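Local coordinates for protein chorismate synthase (Aquifex aeolicus, PDB 1Q1L) that probably catalyses the FMNH2-dependent elimination of phosphate from 5-enolpyruvylshikimate-3-phosphate to give chorismate, the branch point of aromatic amino acid biosynthesis, at residues K179-F184 with I271-E276; D287-G290 with G296-R299; N302-T307 with I311-P316. All blocks are in the same frame, centred on the assembly; numbering follows the deposited sequence.

Interaction 1 of 3, residues K179-F184 with I271-E276; sequences KDKSYF and IGLGFE
A type II' beta turn, Ile271 to Gly274, ends strand 266-271 and meets the ring of Phe184 at Gly272. Phe184 lies in a short 3-10 segment, and its CE2 comes to 3.6 Å from Gly272 C, obliquely. Leu273 N stands at the ring edge, near its plane, 3.9 Å from Phe184 CE2. One face of the same ring is taken by Lys181, whose CB sits above the centre, 3.8 Å from the plane. That methylene also touches the turn, with Lys181 CB 4.0 Å from Leu273 CD1, so ring, lysine stem and leucine methyl form one cluster. Bent at chi2 (-55°), the lysine chain carries its amine away from Leu273. Lys181 NZ bonds Tyr183 OH at 2.8 Å as well as Leu178 O, and forms a salt bridge with Glu232. Asp180 OD2 accepts from Ser182 N at 3.1 Å, closing an Asx turn that leads into the 3-10 segment. With positive phi, Gly272 suits the first corner of the turn. No hydrogen bond joins the two segments; this is van der Waals packing of a loop on a glycine-led type II' turn, at an outer strand of the five-stranded antiparallel sheet.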
ATOM      1  N   LYS A 179     -13.053  22.365 -31.239  1.00 40.13           N
ATOM      2  CA  LYS A 179     -11.683  22.875 -31.214  1.00 42.02           C
ATOM      3  C   LYS A 179     -11.534  23.986 -30.172  1.00 40.33           C
ATOM      4  O   LYS A 179     -10.483  24.130 -29.555  1.00 42.31           O
ATOM      5  CB  LYS A 179     -11.291  23.401 -32.600  1.00 44.16           C
ATOM      6  CG  LYS A 179     -11.380  22.371 -33.722  1.00 46.97           C
ATOM      7  CD  LYS A 179     -10.004  21.884 -34.162  1.00 49.88           C
ATOM      8  CE  LYS A 179      -9.453  20.808 -33.245  1.00 51.08           C
ATOM      9  NZ  LYS A 179     -10.224  19.542 -33.375  1.00 54.27           N
ATOM     10  N   ASP A 180     -12.583  24.781 -29.991  1.00 40.34           N
ATOM     11  CA  ASP A 180     -12.577  25.857 -29.000  1.00 41.07           C
ATOM     12  C   ASP A 180     -12.928  25.171 -27.674  1.00 40.33           C
ATOM     13  O   ASP A 180     -14.022  24.636 -27.525  1.00 40.45           O
ATOM     14  CB  ASP A 180     -13.635  26.903 -29.371  1.00 43.51           C
ATOM     15  CG  ASP A 180     -13.715  28.047 -28.374  1.00 48.41           C
ATOM     16  OD1 ASP A 180     -14.399  29.046 -28.683  1.00 52.50           O
ATOM     17  OD2 ASP A 180     -13.109  27.956 -27.282  1.00 49.11           O
ATOM     18  N   LYS A 181     -12.004  25.187 -26.720  1.00 38.71           N
ATOM     19  CA  LYS A 181     -12.216  24.507 -25.439  1.00 37.53           C
ATOM     20  C   LYS A 181     -12.869  25.302 -24.316  1.00 37.35           C
ATOM     21  O   LYS A 181     -12.732  24.953 -23.140  1.00 36.53           O
ATOM     22  CB  LYS A 181     -10.887  23.936 -24.941  1.00 35.59           C
ATOM     23  CG  LYS A 181     -10.234  22.971 -25.907  1.00 33.58           C
ATOM     24  CD  LYS A 181     -11.179  21.832 -26.271  1.00 34.11           C
ATOM     25  CE  LYS A 181     -10.527  20.868 -27.242  1.00 31.36           C
ATOM     26  NZ  LYS A 181     -11.474  19.788 -27.621  1.00 28.26           N
ATOM     27  N   SER A 182     -13.593  26.357 -24.664  1.00 37.04           N
ATOM     28  CA  SER A 182     -14.249  27.166 -23.650  1.00 35.23           C
ATOM     29  C   SER A 182     -15.317  26.348 -22.929  1.00 32.16           C
ATOM     30  O   SER A 182     -15.637  26.618 -21.773  1.00 29.42           O
ATOM     31  CB  SER A 182     -14.894  28.396 -24.292  1.00 38.70           C
ATOM     32  OG  SER A 182     -15.893  27.996 -25.210  1.00 41.23           O
ATOM     33  N   TYR A 183     -15.869  25.347 -23.606  1.00 31.23           N
ATOM     34  CA  TYR A 183     -16.904  24.525 -22.993  1.00 30.94           C
ATOM     35  C   TYR A 183     -16.419  23.738 -21.764  1.00 32.60           C
ATOM     36  O   TYR A 183     -17.233  23.186 -21.018  1.00 33.16           O
ATOM     37  CB  TYR A 183     -17.523  23.580 -24.033  1.00 32.81           C
ATOM     38  CG  TYR A 183     -16.580  22.548 -24.610  1.00 34.35           C
ATOM     39  CD1 TYR A 183     -16.259  21.384 -23.901  1.00 33.11           C
ATOM     40  CD2 TYR A 183     -15.996  22.740 -25.858  1.00 34.92           C
ATOM     41  CE1 TYR A 183     -15.374  20.441 -24.431  1.00 32.01           C
ATOM     42  CE2 TYR A 183     -15.113  21.811 -26.391  1.00 33.94           C
ATOM     43  CZ  TYR A 183     -14.806  20.665 -25.675  1.00 32.80           C
ATOM     44  OH  TYR A 183     -13.924  19.759 -26.212  1.00 33.44           O
ATOM     45  N   PHE A 184     -15.103  23.697 -21.546  1.00 32.64           N
ATOM     46  CA  PHE A 184     -14.534  22.998 -20.385  1.00 33.43           C
ATOM     47  C   PHE A 184     -15.088  23.612 -19.102  1.00 34.47           C
ATOM     48  O   PHE A 184     -15.071  22.989 -18.041  1.00 34.37           O
ATOM     49  CB  PHE A 184     -13.006  23.142 -20.346  1.00 32.99           C
ATOM     50  CG  PHE A 184     -12.267  22.222 -21.271  1.00 32.10           C
ATOM     51  CD1 PHE A 184     -12.947  21.362 -22.129  1.00 31.31           C
ATOM     52  CD2 PHE A 184     -10.875  22.221 -21.282  1.00 31.65           C
ATOM     53  CE1 PHE A 184     -12.250  20.512 -22.983  1.00 31.28           C
ATOM     54  CE2 PHE A 184     -10.168  21.376 -22.130  1.00 31.77           C
ATOM     55  CZ  PHE A 184     -10.859  20.517 -22.986  1.00 31.77           C
ATOM     56  N   ILE A 271      -4.719  17.120 -18.664  1.00 29.04           N
ATOM     57  CA  ILE A 271      -5.728  17.585 -17.725  1.00 27.81           C
ATOM     58  C   ILE A 271      -6.058  18.987 -18.238  1.00 28.88           C
ATOM     59  O   ILE A 271      -5.204  19.873 -18.238  1.00 28.69           O
ATOM     60  CB  ILE A 271      -5.191  17.690 -16.281  1.00 26.45           C
ATOM     61  CG1 ILE A 271      -4.717  16.316 -15.785  1.00 30.44           C
ATOM     62  CG2 ILE A 271      -6.287  18.240 -15.366  1.00 22.90           C
ATOM     63  CD1 ILE A 271      -5.810  15.270 -15.677  1.00 30.62           C
ATOM     64  N   GLY A 272      -7.285  19.187 -18.692  1.00 28.63           N
ATOM     65  CA  GLY A 272      -7.653  20.490 -19.205  1.00 30.96           C
ATOM     66  C   GLY A 272      -7.020  20.736 -20.564  1.00 32.53           C
ATOM     67  O   GLY A 272      -6.971  19.837 -21.402  1.00 31.71           O
ATOM     68  N   LEU A 273      -6.522  21.951 -20.770  1.00 35.35           N
ATOM     69  CA  LEU A 273      -5.905  22.352 -22.034  1.00 38.31           C
ATOM     70  C   LEU A 273      -4.694  21.491 -22.402  1.00 38.21           C
ATOM     71  O   LEU A 273      -4.479  21.187 -23.574  1.00 41.50           O
ATOM     72  CB  LEU A 273      -5.502  23.829 -21.953  1.00 41.15           C
ATOM     73  CG  LEU A 273      -5.711  24.705 -23.192  1.00 43.15           C
ATOM     74  CD1 LEU A 273      -7.158  24.615 -23.669  1.00 41.39           C
ATOM     75  CD2 LEU A 273      -5.349  26.145 -22.845  1.00 42.92           C
ATOM     76  N   GLY A 274      -3.901  21.112 -21.405  1.00 38.19           N
ATOM     77  CA  GLY A 274      -2.742  20.260 -21.645  1.00 37.54           C
ATOM     78  C   GLY A 274      -1.563  20.840 -22.417  1.00 36.58           C
ATOM     79  O   GLY A 274      -1.034  21.893 -22.066  1.00 36.58           O
ATOM     80  N   PHE A 275      -1.133  20.128 -23.455  1.00 34.86           N
ATOM     81  CA  PHE A 275      -0.013  20.560 -24.287  1.00 36.92           C
ATOM     82  C   PHE A 275      -0.259  21.925 -24.927  1.00 37.25           C
ATOM     83  O   PHE A 275       0.676  22.695 -25.134  1.00 38.95           O
ATOM     84  CB  PHE A 275       0.283  19.506 -25.362  1.00 33.59           C
ATOM     85  CG  PHE A 275       1.093  18.342 -24.855  1.00 34.43           C
ATOM     86  CD1 PHE A 275       2.486  18.395 -24.856  1.00 34.79           C
ATOM     87  CD2 PHE A 275       0.465  17.219 -24.322  1.00 32.14           C
ATOM     88  CE1 PHE A 275       3.242  17.342 -24.329  1.00 33.62           C
ATOM     89  CE2 PHE A 275       1.210  16.158 -23.791  1.00 34.76           C
ATOM     90  CZ  PHE A 275       2.599  16.221 -23.794  1.00 33.23           C
ATOM     91  N   GLU A 276      -1.515  22.234 -25.226  1.00 39.35           N
ATOM     92  CA  GLU A 276      -1.836  23.526 -25.820  1.00 41.39           C
ATOM     93  C   GLU A 276      -1.544  24.623 -24.804  1.00 42.52           C
ATOM     94  O   GLU A 276      -1.128  25.721 -25.171  1.00 43.35           O
ATOM     95  CB  GLU A 276      -3.307  23.581 -26.227  1.00 42.74           C
ATOM     96  CG  GLU A 276      -3.664  24.836 -27.008  1.00 48.99           C
ATOM     97  CD  GLU A 276      -2.780  25.015 -28.235  1.00 51.93           C
ATOM     98  OE1 GLU A 276      -2.844  24.165 -29.150  1.00 53.77           O
ATOM     99  OE2 GLU A 276      -2.012  25.998 -28.280  1.00 54.81           O
TER

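Interaction 2 of 3, residues D287-G290 with G296-R299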
ATOM      1  N   ASP A 287      -7.157  30.761 -15.102  1.00 43.16           N
ATOM      2  CA  ASP A 287      -8.602  30.762 -14.934  1.00 42.18           C
ATOM      3  C   ASP A 287      -8.931  31.793 -13.857  1.00 41.50           C
ATOM      4  O   ASP A 287      -8.647  31.587 -12.679  1.00 40.88           O
ATOM      5  CB  ASP A 287      -9.106  29.376 -14.517  1.00 41.74           C
ATOM      6  CG  ASP A 287      -8.824  28.309 -15.562  1.00 43.55           C
ATOM      7  OD1 ASP A 287      -9.162  28.525 -16.750  1.00 41.44           O
ATOM      8  OD2 ASP A 287      -8.270  27.248 -15.191  1.00 41.74           O
ATOM      9  N   GLU A 288      -9.520  32.909 -14.277  1.00 41.32           N
ATOM     10  CA  GLU A 288      -9.875  33.991 -13.364  1.00 40.94           C
ATOM     11  C   GLU A 288     -10.762  33.547 -12.203  1.00 38.37           C
ATOM     12  O   GLU A 288     -11.775  32.872 -12.396  1.00 37.73           O
ATOM     13  CB  GLU A 288     -10.569  35.122 -14.133  1.00 42.15           C
ATOM     14  CG  GLU A 288     -10.964  36.309 -13.257  1.00 46.68           C
ATOM     15  CD  GLU A 288     -11.626  37.434 -14.036  1.00 47.98           C
ATOM     16  OE1 GLU A 288     -11.978  38.457 -13.411  1.00 47.89           O
ATOM     17  OE2 GLU A 288     -11.796  37.300 -15.267  1.00 49.80           O
ATOM     18  N   ILE A 289     -10.375  33.942 -10.996  1.00 36.83           N
ATOM     19  CA  ILE A 289     -11.129  33.597  -9.800  1.00 38.89           C
ATOM     20  C   ILE A 289     -12.301  34.541  -9.562  1.00 39.81           C
ATOM     21  O   ILE A 289     -12.153  35.767  -9.592  1.00 40.11           O
ATOM     22  CB  ILE A 289     -10.233  33.614  -8.547  1.00 39.97           C
ATOM     23  CG1 ILE A 289      -9.132  32.559  -8.689  1.00 41.66           C
ATOM     24  CG2 ILE A 289     -11.079  33.350  -7.301  1.00 41.52           C
ATOM     25  CD1 ILE A 289      -8.217  32.452  -7.490  1.00 42.03           C
ATOM     26  N   GLY A 290     -13.466  33.947  -9.334  1.00 37.75           N
ATOM     27  CA  GLY A 290     -14.668  34.706  -9.067  1.00 38.80           C
ATOM     28  C   GLY A 290     -15.205  34.297  -7.709  1.00 38.67           C
ATOM     29  O   GLY A 290     -14.699  33.360  -7.096  1.00 38.49           O
ATOM     30  N   GLY A 296     -19.741  30.954  -3.044  1.00 47.44           N
ATOM     31  CA  GLY A 296     -18.338  30.889  -2.681  1.00 44.25           C
ATOM     32  C   GLY A 296     -17.470  31.157  -3.894  1.00 43.58           C
ATOM     33  O   GLY A 296     -17.903  31.830  -4.834  1.00 41.79           O
ATOM     34  N   TYR A 297     -16.253  30.622  -3.888  1.00 41.33           N
ATOM     35  CA  TYR A 297     -15.321  30.814  -4.993  1.00 39.73           C
ATOM     36  C   TYR A 297     -15.562  29.887  -6.182  1.00 38.35           C
ATOM     37  O   TYR A 297     -16.101  28.792  -6.041  1.00 36.97           O
ATOM     38  CB  TYR A 297     -13.885  30.633  -4.496  1.00 40.99           C
ATOM     39  CG  TYR A 297     -13.449  31.678  -3.492  1.00 44.37           C
ATOM     40  CD1 TYR A 297     -13.074  32.958  -3.904  1.00 42.89           C
ATOM     41  CD2 TYR A 297     -13.431  31.393  -2.127  1.00 44.77           C
ATOM     42  CE1 TYR A 297     -12.687  33.930  -2.977  1.00 45.15           C
ATOM     43  CE2 TYR A 297     -13.049  32.354  -1.193  1.00 45.94           C
ATOM     44  CZ  TYR A 297     -12.678  33.619  -1.625  1.00 46.59           C
ATOM     45  OH  TYR A 297     -12.304  34.567  -0.699  1.00 48.26           O
ATOM     46  N   PHE A 298     -15.165  30.355  -7.360  1.00 36.75           N
ATOM     47  CA  PHE A 298     -15.288  29.597  -8.595  1.00 37.30           C
ATOM     48  C   PHE A 298     -14.355  30.222  -9.625  1.00 37.20           C
ATOM     49  O   PHE A 298     -13.639  31.177  -9.312  1.00 37.40           O
ATOM     50  CB  PHE A 298     -16.735  29.589  -9.108  1.00 37.64           C
ATOM     51  CG  PHE A 298     -17.321  30.959  -9.333  1.00 39.81           C
ATOM     52  CD1 PHE A 298     -17.787  31.715  -8.264  1.00 40.11           C
ATOM     53  CD2 PHE A 298     -17.412  31.487 -10.621  1.00 40.13           C
ATOM     54  CE1 PHE A 298     -18.339  32.977  -8.469  1.00 42.41           C
ATOM     55  CE2 PHE A 298     -17.961  32.750 -10.841  1.00 42.08           C
ATOM     56  CZ  PHE A 298     -18.427  33.499  -9.763  1.00 41.17           C
ATOM     57  N   ARG A 299     -14.339  29.681 -10.837  1.00 35.82           N
ATOM     58  CA  ARG A 299     -13.463  30.206 -11.888  1.00 37.95           C
ATOM     59  C   ARG A 299     -14.289  30.631 -13.098  1.00 37.55           C
ATOM     60  O   ARG A 299     -15.372  30.095 -13.324  1.00 34.98           O
ATOM     61  CB  ARG A 299     -12.441  29.138 -12.302  1.00 37.85           C
ATOM     62  CG  ARG A 299     -11.631  28.550 -11.141  1.00 40.87           C
ATOM     63  CD  ARG A 299     -10.682  29.565 -10.518  1.00 43.76           C
ATOM     64  NE  ARG A 299      -9.844  28.971  -9.476  1.00 48.25           N
ATOM     65  CZ  ARG A 299     -10.303  28.509  -8.314  1.00 51.63           C
ATOM     66  NH1 ARG A 299     -11.598  28.569  -8.031  1.00 54.04           N
ATOM     67  NH2 ARG A 299      -9.465  27.985  -7.428  1.00 52.32           N
TER
HETATM   68  O   HOH W   1      -7.327  29.709 -11.151  1.00 44.66           O
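Phe298 O receives Gly290 N in an almost straight hydrogen bond of 2.8 Å (178° at the hydrogen), the donor standing above the carbonyl plane. The same oxygen is met by a weaker C-H group, Ile289 CA at 3.5 Å. The return bond, Phe298 N to Gly290 O, is longer at 3.1 Å and more bent (156°), and completes the antiparallel hydrogen-bonded pair of the hairpin 289-292/296-299. Beside it Ile289 and Arg299 form the non-hydrogen-bonded pair.

On the face that carries Phe298, its ring lies over Gly290. Its CG stands between the backbone N and the carbonyl carbon (chi1 57°), which swings the ring back across the strand pair. Gly290 CA then makes a CH-pi contact, 4.1 Å from the Phe298 ring centroid, over the face; a beta carbon on Gly290 would run into that ring. Lys295 adds a cation-pi contact to the same ring.

On the face of Ile289 and Arg299, these two side chains run side by side in the same direction. Ile289 CG1 approaches Arg299 NE over one guanidinium face at 3.7 Å, while Ile289 CG2 turns to Tyr297 CD1 at 4.0 Å. Water 1 lies in the guanidinium plane, 3.1 Å from Arg299 NE, and donates to Asp287 O at 2.8 Å.

The charged groups of Arg299 and Asp287 find partners outside the two segments. Arg299 NE makes a salt bridge with Glu308, whereas the Asp287 carboxylate accepts from Ser301 OG and the backbone nitrogens of Asn303 and Leu304. Backbone bonds and apolar cover thus hold the strands together, and the Arg299 side chain reaches Asp287 O through water 1, while its charge is directed to Glu308.

Interaction 3 of 3, residues N302-T307 with I311-P316; sequences NNLGGT and ITNGMP
Asn302 and Pro316 make the close-packed end of this contact, and two bound waters bridge its looser side. Asn302 ND2 donates to Pro316 O at 2.7 Å, with the acceptor near the amide plane, and also to Phe184 O. Its other branch, OD1, accepts from Gly306 N at 2.9 Å, which uses both ends of the amide and fixes its rotation. The first torsion (chi1 -166°) turns Asn302 CG away from its backbone N and carries the amide past selenomethionine Met315, whose CB lies 3.5 Å from Asn302 OD1. Losing this amide to an alanine would probably leave Pro316 O, Phe184 O and Gly306 N without these partners and let the turn 302-305 shift. Gly306 must lack a side chain: a beta carbon would strike Pro316 O. Gly306 O faces Asn313 N, so closely that the length is doubtful. On the looser side, water 2 lies 2.8 Å from Asn313 OD1 and reaches Asn302 OD1, while water 3 accepts from Gly314 N at 2.6 Å and reaches Met315 O. Thr307 and Thr312 form an antiparallel non-hydrogen-bonded pair and rest on Ile252 of helix 252-261, Asn302 packs on strand 317-323, and Met315 touches Arg299 of strand 296-299.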
ATOM      1  N   ASN A 302     -11.985  27.280 -17.558  1.00 33.16           N
ATOM      2  CA  ASN A 302     -11.469  26.039 -16.994  1.00 33.56           C
ATOM      3  C   ASN A 302     -10.391  25.371 -17.841  1.00 32.90           C
ATOM      4  O   ASN A 302     -10.509  24.201 -18.210  1.00 34.69           O
ATOM      5  CB  ASN A 302     -12.638  25.074 -16.750  1.00 30.16           C
ATOM      6  CG  ASN A 302     -12.256  23.898 -15.867  1.00 29.97           C
ATOM      7  OD1 ASN A 302     -11.374  24.003 -15.017  1.00 26.69           O
ATOM      8  ND2 ASN A 302     -12.942  22.777 -16.053  1.00 23.80           N
ATOM      9  N   ASN A 303      -9.337  26.124 -18.136  1.00 30.96           N
ATOM     10  CA  ASN A 303      -8.229  25.609 -18.925  1.00 31.55           C
ATOM     11  C   ASN A 303      -7.405  24.632 -18.104  1.00 31.11           C
ATOM     12  O   ASN A 303      -6.643  23.844 -18.658  1.00 32.76           O
ATOM     13  CB  ASN A 303      -7.335  26.755 -19.396  1.00 32.03           C
ATOM     14  CG  ASN A 303      -8.074  27.735 -20.270  1.00 33.17           C
ATOM     15  OD1 ASN A 303      -8.660  27.355 -21.282  1.00 32.31           O
ATOM     16  ND2 ASN A 303      -8.056  29.004 -19.882  1.00 32.95           N
ATOM     17  N   LEU A 304      -7.569  24.686 -16.784  1.00 31.78           N
ATOM     18  CA  LEU A 304      -6.840  23.799 -15.878  1.00 31.93           C
ATOM     19  C   LEU A 304      -7.488  22.422 -15.755  1.00 30.88           C
ATOM     20  O   LEU A 304      -6.903  21.503 -15.184  1.00 31.84           O
ATOM     21  CB  LEU A 304      -6.739  24.431 -14.491  1.00 32.26           C
ATOM     22  CG  LEU A 304      -5.882  25.690 -14.381  1.00 34.90           C
ATOM     23  CD1 LEU A 304      -5.969  26.245 -12.975  1.00 36.14           C
ATOM     24  CD2 LEU A 304      -4.450  25.354 -14.740  1.00 35.61           C
ATOM     25  N   GLY A 305      -8.702  22.285 -16.270  1.00 27.87           N
ATOM     26  CA  GLY A 305      -9.383  21.006 -16.205  1.00 27.07           C
ATOM     27  C   GLY A 305      -9.845  20.606 -14.812  1.00 26.61           C
ATOM     28  O   GLY A 305      -9.850  19.424 -14.479  1.00 24.90           O
ATOM     29  N   GLY A 306     -10.213  21.591 -13.999  1.00 25.51           N
ATOM     30  CA  GLY A 306     -10.707  21.312 -12.662  1.00 26.94           C
ATOM     31  C   GLY A 306      -9.725  21.009 -11.545  1.00 28.16           C
ATOM     32  O   GLY A 306     -10.155  20.665 -10.441  1.00 28.23           O
ATOM     33  N   THR A 307      -8.422  21.120 -11.805  1.00 28.38           N
ATOM     34  CA  THR A 307      -7.430  20.859 -10.768  1.00 29.37           C
ATOM     35  C   THR A 307      -6.372  21.962 -10.732  1.00 30.99           C
ATOM     36  O   THR A 307      -5.962  22.479 -11.772  1.00 32.80           O
ATOM     37  CB  THR A 307      -6.714  19.491 -10.976  1.00 29.92           C
ATOM     38  OG1 THR A 307      -5.552  19.673 -11.793  1.00 32.69           O
ATOM     39  CG2 THR A 307      -7.650  18.486 -11.661  1.00 27.57           C
ATOM     40  N   ILE A 311      -4.834  19.580  -6.341  1.00 32.39           N
ATOM     41  CA  ILE A 311      -6.140  19.510  -5.693  1.00 32.15           C
ATOM     42  C   ILE A 311      -7.257  19.919  -6.657  1.00 32.55           C
ATOM     43  O   ILE A 311      -7.036  20.755  -7.538  1.00 30.33           O
ATOM     44  CB  ILE A 311      -6.173  20.448  -4.463  1.00 35.28           C
ATOM     45  CG1 ILE A 311      -5.020  20.109  -3.511  1.00 36.18           C
ATOM     46  CG2 ILE A 311      -7.486  20.314  -3.738  1.00 38.01           C
ATOM     47  CD1 ILE A 311      -4.829  21.133  -2.397  1.00 37.10           C
ATOM     48  N   THR A 312      -8.449  19.334  -6.494  1.00 30.32           N
ATOM     49  CA  THR A 312      -9.580  19.688  -7.349  1.00 29.30           C
ATOM     50  C   THR A 312     -10.027  21.129  -7.099  1.00 32.52           C
ATOM     51  O   THR A 312      -9.912  21.641  -5.974  1.00 27.51           O
ATOM     52  CB  THR A 312     -10.793  18.757  -7.143  1.00 29.65           C
ATOM     53  OG1 THR A 312     -11.121  18.681  -5.751  1.00 27.83           O
ATOM     54  CG2 THR A 312     -10.486  17.364  -7.684  1.00 28.47           C
ATOM     55  N   ASN A 313     -10.563  21.736  -8.164  1.00 30.46           N
ATOM     56  CA  ASN A 313     -11.025  23.133  -8.229  1.00 33.46           C
ATOM     57  C   ASN A 313     -12.464  23.461  -7.879  1.00 30.57           C
ATOM     58  O   ASN A 313     -12.775  24.572  -7.455  1.00 31.05           O
ATOM     59  CB  ASN A 313     -10.819  23.665  -9.658  1.00 31.34           C
ATOM     60  CG  ASN A 313      -9.755  24.699  -9.729  1.00 37.79           C
ATOM     61  OD1 ASN A 313      -9.438  25.214 -10.801  1.00 37.66           O
ATOM     62  ND2 ASN A 313      -9.184  25.022  -8.577  1.00 40.60           N
ATOM     63  N   GLY A 314     -13.352  22.514  -8.109  1.00 30.33           N
ATOM     64  CA  GLY A 314     -14.750  22.777  -7.883  1.00 28.45           C
ATOM     65  C   GLY A 314     -15.273  22.943  -9.292  1.00 29.53           C
ATOM     66  O   GLY A 314     -16.463  22.806  -9.534  1.00 33.28           O
HETATM   67  N   MSE A 315     -14.373  23.247 -10.228  1.00 28.11           N
HETATM   68  CA  MSE A 315     -14.750  23.386 -11.628  1.00 29.63           C
HETATM   69  C   MSE A 315     -14.828  21.965 -12.184  1.00 30.96           C
HETATM   70  O   MSE A 315     -14.382  21.012 -11.536  1.00 32.42           O
HETATM   71  CB  MSE A 315     -13.703  24.195 -12.408  1.00 27.50           C
HETATM   72  CG  MSE A 315     -13.637  25.679 -12.025  1.00 31.03           C
HETATM   73 SE   MSE A 315     -15.355  26.581 -12.226  1.00 38.55          SE
HETATM   74  CE  MSE A 315     -15.333  26.818 -14.147  1.00 30.53           C
ATOM     75  N   PRO A 316     -15.398  21.799 -13.384  1.00 28.72           N
ATOM     76  CA  PRO A 316     -15.496  20.454 -13.954  1.00 30.10           C
ATOM     77  C   PRO A 316     -14.123  19.828 -14.152  1.00 30.35           C
ATOM     78  O   PRO A 316     -13.175  20.506 -14.573  1.00 30.39           O
ATOM     79  CB  PRO A 316     -16.196  20.692 -15.294  1.00 28.85           C
ATOM     80  CG  PRO A 316     -17.000  21.932 -15.046  1.00 29.14           C
ATOM     81  CD  PRO A 316     -16.046  22.789 -14.259  1.00 28.93           C
TER
HETATM   82  O   HOH W   2     -10.276  25.748 -13.387  1.00 28.96           O
HETATM   83  O   HOH W   3     -13.115  20.220  -9.219  1.00 30.45           O

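Interaction 3 lies between the other two and touches both. Its centre is about 12 Å from that of interaction 1 and about 10 Å from that of interaction 2, whereas interactions 1 and 2 have centres about 17 Å apart and do not meet. Leu273 N, at 2.8 Å from Asn303 O, probably bonds the type II' turn to segment 302-307. From the hairpin, Arg299 NH2 packs 3.2 Å from Asn313 ND2. All three reach the second subunit; NZ of Lys267 of that subunit bonds Leu304 O and Thr307 OG1 of interaction 3. The contacts lie away from the predicted cofactor sites of their own chain, although Leu304 packs on Lys324 of the second subunit, a predicted FMN-binding residue.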